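Local coordinates for disulfide bond forming protein (DsbF) (Mycobacterium tuberculosis, PDB 3IOS), which probably catalyses the oxidation of reduced, unfolded secreted proteins to form their disulfide bonds, as an extracellular thioredoxin-fold oxidoreductase, at residues Y119-P124 and D129-R134. Sequence-based numbering, arbitrary orientation.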
# COMPACT_ATOMS: atom_id res chain seq x y z
N TYR A 119 0.21 3.72 -6.30
CA TYR A 119 0.03 4.27 -4.97
C TYR A 119 -1.36 4.87 -4.84
O TYR A 119 -1.83 5.55 -5.75
CB TYR A 119 1.07 5.36 -4.71
CG TYR A 119 2.49 4.88 -4.67
CD1 TYR A 119 3.11 4.58 -3.46
CD2 TYR A 119 3.21 4.67 -5.85
CE1 TYR A 119 4.41 4.10 -3.41
CE2 TYR A 119 4.51 4.17 -5.81
CZ TYR A 119 5.10 3.89 -4.59
OH TYR A 119 6.39 3.40 -4.54
N ALA A 120 -2.02 4.62 -3.72
CA ALA A 120 -3.33 5.22 -3.49
C ALA A 120 -3.17 6.11 -2.27
O ALA A 120 -2.80 5.63 -1.20
CB ALA A 120 -4.38 4.15 -3.24
N PHE A 121 -3.43 7.40 -2.44
CA PHE A 121 -3.31 8.34 -1.33
C PHE A 121 -4.69 8.65 -0.78
O PHE A 121 -5.59 9.05 -1.51
CB PHE A 121 -2.58 9.61 -1.78
CG PHE A 121 -1.18 9.36 -2.27
CD1 PHE A 121 -0.95 9.02 -3.60
CD2 PHE A 121 -0.11 9.37 -1.39
CE1 PHE A 121 0.34 8.70 -4.04
CE2 PHE A 121 1.18 9.05 -1.82
CZ PHE A 121 1.40 8.71 -3.15
N VAL A 122 -4.84 8.43 0.52
CA VAL A 122 -6.11 8.65 1.19
C VAL A 122 -5.98 9.76 2.21
O VAL A 122 -5.18 9.65 3.14
CB VAL A 122 -6.55 7.37 1.93
CG1 VAL A 122 -7.94 7.57 2.52
CG2 VAL A 122 -6.52 6.18 0.98
N ASP A 123 -6.74 10.84 2.06
CA ASP A 123 -6.65 11.92 3.03
C ASP A 123 -7.65 11.62 4.15
O ASP A 123 -8.49 10.73 4.02
CB ASP A 123 -6.88 13.29 2.37
CG ASP A 123 -8.33 13.55 1.98
OD1 ASP A 123 -8.56 14.50 1.21
OD2 ASP A 123 -9.23 12.84 2.45
N PRO A 124 -7.55 12.33 5.29
CA PRO A 124 -8.47 12.09 6.41
C PRO A 124 -9.96 12.22 6.11
O PRO A 124 -10.79 11.71 6.86
CB PRO A 124 -8.00 13.11 7.45
CG PRO A 124 -6.53 13.21 7.17
CD PRO A 124 -6.51 13.31 5.66
N ASP A 129 -6.80 9.32 -4.15
CA ASP A 129 -6.12 9.66 -5.39
C ASP A 129 -5.14 8.55 -5.74
O ASP A 129 -4.23 8.24 -4.96
CB ASP A 129 -5.37 10.99 -5.22
CG ASP A 129 -4.64 11.41 -6.48
OD1 ASP A 129 -5.27 11.44 -7.56
OD2 ASP A 129 -3.44 11.73 -6.39
N VAL A 130 -5.33 7.93 -6.90
CA VAL A 130 -4.47 6.84 -7.33
C VAL A 130 -3.44 7.31 -8.35
O VAL A 130 -3.78 7.95 -9.35
CB VAL A 130 -5.29 5.69 -7.96
CG1 VAL A 130 -4.36 4.57 -8.43
CG2 VAL A 130 -6.29 5.16 -6.96
N VAL A 131 -2.18 6.99 -8.08
CA VAL A 131 -1.09 7.35 -8.96
C VAL A 131 -0.45 6.07 -9.48
O VAL A 131 0.03 5.25 -8.70
CB VAL A 131 -0.02 8.18 -8.22
CG1 VAL A 131 1.15 8.47 -9.15
CG2 VAL A 131 -0.63 9.49 -7.72
N ARG A 132 -0.45 5.90 -10.79
CA ARG A 132 0.13 4.71 -11.38
C ARG A 132 1.53 5.00 -11.90
O ARG A 132 1.73 5.93 -12.68
CB ARG A 132 -0.75 4.21 -12.52
CG ARG A 132 -2.15 3.85 -12.07
CD ARG A 132 -3.02 3.43 -13.24
NE ARG A 132 -4.32 2.94 -12.79
CZ ARG A 132 -5.24 3.68 -12.18
NH1 ARG A 132 -6.39 3.13 -11.81
NH2 ARG A 132 -5.02 4.97 -11.95
N GLY A 133 2.49 4.21 -11.44
CA GLY A 133 3.85 4.41 -11.87
C GLY A 133 4.79 4.47 -10.68
O GLY A 133 4.36 4.35 -9.53
N ARG A 134 6.07 4.67 -10.96
CA ARG A 134 7.07 4.74 -9.92
C ARG A 134 7.00 6.09 -9.23
O ARG A 134 6.41 7.04 -9.74
CB ARG A 134 8.46 4.52 -10.51
CG ARG A 134 8.80 5.45 -11.66
CD ARG A 134 10.13 5.07 -12.31
NE ARG A 134 10.13 3.68 -12.75
CZ ARG A 134 11.10 3.12 -13.47
NH1 ARG A 134 11.02 1.85 -13.83
NH2 ARG A 134 12.16 3.84 -13.84
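The carbonyl oxygen Y119 O is held by V131 N at 2.8 Å in a nearly straight bond, and the CA-H of V130 adds a weaker contact to the same oxygen, with V130 CA 3.3 Å away. The reciprocal bond runs from Y119 N to V131 O at 2.9 Å. Two residues on, F121 and D129 form the second antiparallel hydrogen-bonded pair, with F121 N 2.8 Å from D129 O and D129 N returning a bond to F121 O. Between them lies the non-hydrogen-bonded pair A120 and V130, in which A120 CB and V130 CG2, 4.3 Å apart, touch lightly on one face of the sheet.

The opposite face carries Y119, F121, D129 and V131. With CG anti to its own carbonyl carbon (chi1 -61°), the F121 ring brings its edge to the neighbouring strand: CD1 passes D129 O, and CE1 meets V131 CG2 at 3.9 Å, a diagonal contact, since F121 pairs with D129. Helix 137-147 covers this side, F121 touching L140, R143 and L147 and V131 touching R143. The Y119 ring lies beside the C-terminal end of strand 129-132, its CE2 edge 3.7 Å from G133 O, which sits in the ring plane. This ring also stacks on W45, and its hydroxyl is hydrogen-bonded to E57, near, but not touching, C51 and C54, the CxxC pair at the start of helix 52-67, which can form a disulfide.

The two strands form a β-hairpin, and the pairing of 118-122 with 42-47 attaches it to the mixed central sheet, with 128-132 outermost; the C-terminal helix follows, as in the ββα unit of the thioredoxin fold.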